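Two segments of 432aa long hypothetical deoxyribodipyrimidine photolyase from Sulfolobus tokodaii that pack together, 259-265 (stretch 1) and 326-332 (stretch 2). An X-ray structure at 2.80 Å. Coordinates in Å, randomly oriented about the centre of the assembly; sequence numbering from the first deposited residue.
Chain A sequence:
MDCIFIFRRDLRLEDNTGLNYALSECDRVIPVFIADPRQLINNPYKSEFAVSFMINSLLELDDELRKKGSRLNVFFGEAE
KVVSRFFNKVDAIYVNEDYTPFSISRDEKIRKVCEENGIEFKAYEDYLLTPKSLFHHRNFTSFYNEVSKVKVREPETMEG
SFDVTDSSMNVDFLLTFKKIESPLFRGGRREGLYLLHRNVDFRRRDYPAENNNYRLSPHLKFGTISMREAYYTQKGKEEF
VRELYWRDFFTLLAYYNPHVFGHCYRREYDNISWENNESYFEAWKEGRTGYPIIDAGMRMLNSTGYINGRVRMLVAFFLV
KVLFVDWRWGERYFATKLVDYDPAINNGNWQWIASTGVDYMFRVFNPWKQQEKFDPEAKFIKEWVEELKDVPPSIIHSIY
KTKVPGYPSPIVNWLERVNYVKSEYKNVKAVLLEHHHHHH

Stretch 1 (259-265) HVFGHCY
Stretch 2 (326-332) DWRWGER

The start of a helix leaves its first amides without helical partners, and a capping side chain can satisfy one of them while neighbouring side chains reach a loop. The contact between residues 259-265 and 326-332 of this predicted photolyase is a compact example, burying 253 Å² over both sides. Its strongest polar link runs from Arg328 NE to Gly262 O, a hydrogen bond of 2.9 Å and nearly linear at 170°, with the carbonyl oxygen near the guanidinium plane. The arginine is also bonded within its own stretch. Asp326, the N-cap residue (chi1 t), accepts the backbone amide of Arg328 at OD2, 3.2 Å from Arg328 N, and the same OD2 forms a salt bridge with Arg328 NH1 at 2.6 Å, whose hydrogen-bond geometry is weak at 117°. One carboxylate oxygen therefore caps the helix and meets the side chain that crosses to the loop. Arg328 leaves the helix with chi1 m, chi2 and chi3 t, and chi4 63°.

A second, longer hydrogen bond joins Trp327 NE1 to Cys264 SG at 3.6 Å and 152°. With Trp327 at chi1 p and chi2 -94°, and Cys264 at chi1 m, Cys264 SG lies at the Trp327 ring edge, 4.7 Å from the centroid of its five-membered ring and 88° off the ring normal. Cys264 SG also lies 3.5 Å from Arg328 NH2, so it sits beside both side chains. Farther along the same indole, Trp327 CH2 approaches His263 O at 3.6 Å and Val260 O at 3.9 Å, again edge-on.

The loop's shape places these carbonyls. A 3-10 segment ends at Val260 (-59/-29); Phe261 follows at -79/83, and Gly262 turns at 128/-27, where a CB would be jammed against the preceding carbonyl oxygen, so the conformation itself calls for glycine. His263 (-129/171) and Cys264 (-80/143) are extended before Tyr265 at -53/-53. The turn is tied by His263 N to His259 O at 3.0 Å, and the loop's ends are joined by His259 NE2 to Tyr265 O, also 3.0 Å.

In register, Gly262 and Arg328 have the nearest CA atoms, 7.4 Å apart. Trp327, Arg328 and Glu331 direct their CA-to-CB bonds toward the loop, whereas those of Phe261 and His263 point away. Consequently the loop contributes much backbone to the packing. Glu331 (chi1 t, chi2 t), its OE1 hydrogen-bonded elsewhere in the structure, lies near the plane of the Phe261 ring at its edge, with OE1 4.5 Å from Phe261 CD1.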

ATOM      1  N   HIS A 259     -14.126   2.853 -11.383  1.00 26.07           N
ATOM      2  CA  HIS A 259     -14.719   4.073 -10.871  1.00 26.35           C
ATOM      3  C   HIS A 259     -14.412   4.329  -9.403  1.00 26.79           C
ATOM      4  O   HIS A 259     -14.591   5.452  -8.929  1.00 27.85           O
ATOM      5  CB  HIS A 259     -16.245   4.091 -11.094  1.00 27.28           C
ATOM      6  CG  HIS A 259     -17.016   3.172 -10.194  1.00 28.27           C
ATOM      7  ND1 HIS A 259     -17.163   1.822 -10.448  1.00 28.29           N
ATOM      8  CD2 HIS A 259     -17.669   3.410  -9.029  1.00 28.13           C
ATOM      9  CE1 HIS A 259     -17.874   1.271  -9.477  1.00 30.42           C
ATOM     10  NE2 HIS A 259     -18.193   2.213  -8.603  1.00 29.02           N
ATOM     11  N   VAL A 260     -13.954   3.320  -8.667  1.00 26.49           N
ATOM     12  CA  VAL A 260     -13.679   3.567  -7.254  1.00 27.62           C
ATOM     13  C   VAL A 260     -12.644   4.672  -7.103  1.00 28.14           C
ATOM     14  O   VAL A 260     -12.639   5.399  -6.108  1.00 29.33           O
ATOM     15  CB  VAL A 260     -13.188   2.306  -6.499  1.00 27.23           C
ATOM     16  CG1 VAL A 260     -14.230   1.205  -6.603  1.00 26.93           C
ATOM     17  CG2 VAL A 260     -11.840   1.854  -7.045  1.00 28.07           C
ATOM     18  N   PHE A 261     -11.770   4.816  -8.090  1.00 27.97           N
ATOM     19  CA  PHE A 261     -10.766   5.861  -8.020  1.00 28.62           C
ATOM     20  C   PHE A 261     -11.377   7.194  -8.405  1.00 31.11           C
ATOM     21  O   PHE A 261     -11.270   7.625  -9.544  1.00 33.53           O
ATOM     22  CB  PHE A 261      -9.605   5.526  -8.941  1.00 26.74           C
ATOM     23  CG  PHE A 261      -8.831   4.324  -8.506  1.00 26.43           C
ATOM     24  CD1 PHE A 261      -8.225   4.293  -7.251  1.00 25.55           C
ATOM     25  CD2 PHE A 261      -8.716   3.217  -9.335  1.00 25.62           C
ATOM     26  CE1 PHE A 261      -7.519   3.179  -6.827  1.00 24.09           C
ATOM     27  CE2 PHE A 261      -8.010   2.095  -8.919  1.00 25.92           C
ATOM     28  CZ  PHE A 261      -7.410   2.077  -7.660  1.00 24.29           C
ATOM     29  N   GLY A 262     -12.032   7.844  -7.450  1.00 33.56           N
ATOM     30  CA  GLY A 262     -12.656   9.122  -7.734  1.00 35.71           C
ATOM     31  C   GLY A 262     -14.118   9.177  -7.334  1.00 37.31           C
ATOM     32  O   GLY A 262     -14.636  10.256  -7.064  1.00 37.54           O
ATOM     33  N   HIS A 263     -14.788   8.025  -7.319  1.00 38.86           N
ATOM     34  CA  HIS A 263     -16.197   7.950  -6.940  1.00 40.52           C
ATOM     35  C   HIS A 263     -16.384   6.875  -5.888  1.00 39.77           C
ATOM     36  O   HIS A 263     -15.478   6.106  -5.613  1.00 39.51           O
ATOM     37  CB  HIS A 263     -17.078   7.586  -8.136  1.00 44.86           C
ATOM     38  CG  HIS A 263     -16.911   8.481  -9.325  1.00 48.97           C
ATOM     39  ND1 HIS A 263     -17.690   8.359 -10.457  1.00 50.84           N
ATOM     40  CD2 HIS A 263     -16.039   9.486  -9.577  1.00 49.56           C
ATOM     41  CE1 HIS A 263     -17.303   9.247 -11.353  1.00 50.87           C
ATOM     42  NE2 HIS A 263     -16.302   9.942 -10.844  1.00 50.96           N
ATOM     43  N   CYS A 264     -17.577   6.815  -5.314  1.00 40.07           N
ATOM     44  CA  CYS A 264     -17.886   5.815  -4.302  1.00 40.24           C
ATOM     45  C   CYS A 264     -18.201   4.480  -4.966  1.00 40.30           C
ATOM     46  O   CYS A 264     -18.810   4.440  -6.036  1.00 40.56           O
ATOM     47  CB  CYS A 264     -19.088   6.262  -3.466  1.00 40.78           C
ATOM     48  SG  CYS A 264     -18.861   7.809  -2.559  1.00 40.54           S
ATOM     49  N   TYR A 265     -17.778   3.387  -4.334  1.00 40.02           N
ATOM     50  CA  TYR A 265     -18.043   2.062  -4.868  1.00 40.11           C
ATOM     51  C   TYR A 265     -19.546   1.998  -5.110  1.00 41.63           C
ATOM     52  O   TYR A 265     -19.998   1.673  -6.210  1.00 41.00           O
ATOM     53  CB  TYR A 265     -17.606   0.997  -3.864  1.00 38.60           C
ATOM     54  CG  TYR A 265     -17.893  -0.411  -4.311  1.00 36.85           C
ATOM     55  CD1 TYR A 265     -17.366  -0.901  -5.500  1.00 36.18           C
ATOM     56  CD2 TYR A 265     -18.718  -1.242  -3.561  1.00 36.81           C
ATOM     57  CE1 TYR A 265     -17.657  -2.183  -5.939  1.00 37.80           C
ATOM     58  CE2 TYR A 265     -19.021  -2.531  -3.986  1.00 38.43           C
ATOM     59  CZ  TYR A 265     -18.489  -2.996  -5.178  1.00 38.81           C
ATOM     60  OH  TYR A 265     -18.804  -4.257  -5.627  1.00 38.83           O
ATOM     61  N   ASP A 326     -14.773  14.281   3.597  1.00 28.80           N
ATOM     62  CA  ASP A 326     -14.811  13.343   2.481  1.00 28.67           C
ATOM     63  C   ASP A 326     -13.681  12.315   2.585  1.00 28.41           C
ATOM     64  O   ASP A 326     -12.524  12.680   2.779  1.00 28.18           O
ATOM     65  CB  ASP A 326     -14.711  14.128   1.164  1.00 29.88           C
ATOM     66  CG  ASP A 326     -14.980  13.274  -0.061  1.00 29.51           C
ATOM     67  OD1 ASP A 326     -15.085  13.853  -1.156  1.00 29.55           O
ATOM     68  OD2 ASP A 326     -15.083  12.036   0.061  1.00 30.14           O
ATOM     69  N   TRP A 327     -14.016  11.034   2.453  1.00 27.49           N
ATOM     70  CA  TRP A 327     -13.004   9.990   2.538  1.00 26.94           C
ATOM     71  C   TRP A 327     -11.890  10.130   1.498  1.00 27.25           C
ATOM     72  O   TRP A 327     -10.777   9.658   1.716  1.00 26.48           O
ATOM     73  CB  TRP A 327     -13.640   8.604   2.420  1.00 26.87           C
ATOM     74  CG  TRP A 327     -14.424   8.378   1.176  1.00 26.99           C
ATOM     75  CD1 TRP A 327     -15.759   8.552   1.015  1.00 27.68           C
ATOM     76  CD2 TRP A 327     -13.923   7.916  -0.086  1.00 27.41           C
ATOM     77  NE1 TRP A 327     -16.132   8.224  -0.268  1.00 28.28           N
ATOM     78  CE2 TRP A 327     -15.023   7.831  -0.966  1.00 28.03           C
ATOM     79  CE3 TRP A 327     -12.651   7.567  -0.558  1.00 27.48           C
ATOM     80  CZ2 TRP A 327     -14.893   7.410  -2.294  1.00 28.28           C
ATOM     81  CZ3 TRP A 327     -12.516   7.148  -1.879  1.00 26.89           C
ATOM     82  CH2 TRP A 327     -13.632   7.072  -2.731  1.00 28.97           C
ATOM     83  N   ARG A 328     -12.183  10.776   0.372  1.00 28.54           N
ATOM     84  CA  ARG A 328     -11.181  10.978  -0.674  1.00 28.72           C
ATOM     85  C   ARG A 328     -10.043  11.847  -0.154  1.00 28.74           C
ATOM     86  O   ARG A 328      -8.904  11.682  -0.567  1.00 29.99           O
ATOM     87  CB  ARG A 328     -11.799  11.642  -1.904  1.00 29.63           C
ATOM     88  CG  ARG A 328     -12.790  10.779  -2.641  1.00 32.48           C
ATOM     89  CD  ARG A 328     -13.403  11.543  -3.787  1.00 37.52           C
ATOM     90  NE  ARG A 328     -14.652  10.935  -4.264  1.00 43.97           N
ATOM     91  CZ  ARG A 328     -15.772  10.806  -3.546  1.00 44.98           C
ATOM     92  NH1 ARG A 328     -15.824  11.241  -2.291  1.00 46.29           N
ATOM     93  NH2 ARG A 328     -16.851  10.250  -4.090  1.00 45.23           N
ATOM     94  N   TRP A 329     -10.354  12.777   0.744  1.00 28.00           N
ATOM     95  CA  TRP A 329      -9.337  13.647   1.328  1.00 26.88           C
ATOM     96  C   TRP A 329      -8.370  12.783   2.147  1.00 26.28           C
ATOM     97  O   TRP A 329      -7.143  12.893   2.036  1.00 25.78           O
ATOM     98  CB  TRP A 329      -9.993  14.684   2.247  1.00 28.65           C
ATOM     99  CG  TRP A 329     -10.715  15.812   1.552  1.00 30.73           C
ATOM    100  CD1 TRP A 329     -11.406  15.752   0.372  1.00 31.44           C
ATOM    101  CD2 TRP A 329     -10.863  17.154   2.033  1.00 31.55           C
ATOM    102  NE1 TRP A 329     -11.974  16.975   0.090  1.00 31.18           N
ATOM    103  CE2 TRP A 329     -11.657  17.852   1.092  1.00 32.22           C
ATOM    104  CE3 TRP A 329     -10.405  17.835   3.170  1.00 31.79           C
ATOM    105  CZ2 TRP A 329     -12.003  19.200   1.256  1.00 32.01           C
ATOM    106  CZ3 TRP A 329     -10.750  19.177   3.333  1.00 32.41           C
ATOM    107  CH2 TRP A 329     -11.541  19.842   2.379  1.00 32.69           C
ATOM    108  N   GLY A 330      -8.946  11.922   2.980  1.00 25.08           N
ATOM    109  CA  GLY A 330      -8.149  11.049   3.813  1.00 23.14           C
ATOM    110  C   GLY A 330      -7.363  10.074   2.968  1.00 21.49           C
ATOM    111  O   GLY A 330      -6.209   9.794   3.255  1.00 20.63           O
ATOM    112  N   GLU A 331      -7.997   9.550   1.926  1.00 21.00           N
ATOM    113  CA  GLU A 331      -7.345   8.610   1.021  1.00 20.67           C
ATOM    114  C   GLU A 331      -6.065   9.225   0.485  1.00 19.80           C
ATOM    115  O   GLU A 331      -5.007   8.600   0.524  1.00 17.21           O
ATOM    116  CB  GLU A 331      -8.255   8.286  -0.160  1.00 23.21           C
ATOM    117  CG  GLU A 331      -7.602   7.385  -1.192  1.00 27.41           C
ATOM    118  CD  GLU A 331      -8.321   7.379  -2.539  1.00 29.97           C
ATOM    119  OE1 GLU A 331      -7.949   6.538  -3.398  1.00 31.89           O
ATOM    120  OE2 GLU A 331      -9.242   8.209  -2.740  1.00 28.18           O
ATOM    121  N   ARG A 332      -6.173  10.457  -0.015  1.00 20.21           N
ATOM    122  CA  ARG A 332      -5.024  11.158  -0.568  1.00 21.24           C
ATOM    123  C   ARG A 332      -3.975  11.464   0.488  1.00 20.51           C
ATOM    124  O   ARG A 332      -2.774  11.325   0.242  1.00 20.80           O
ATOM    125  CB  ARG A 332      -5.431  12.462  -1.244  1.00 23.62           C
ATOM    126  CG  ARG A 332      -4.504  12.808  -2.403  1.00 29.83           C
ATOM    127  CD  ARG A 332      -4.011  14.230  -2.378  1.00 36.25           C
ATOM    128  NE  ARG A 332      -5.085  15.204  -2.494  1.00 44.11           N
ATOM    129  CZ  ARG A 332      -4.961  16.522  -2.317  1.00 47.66           C
ATOM    130  NH1 ARG A 332      -3.789  17.080  -2.009  1.00 47.73           N
ATOM    131  NH2 ARG A 332      -6.038  17.288  -2.440  1.00 50.18           N
TER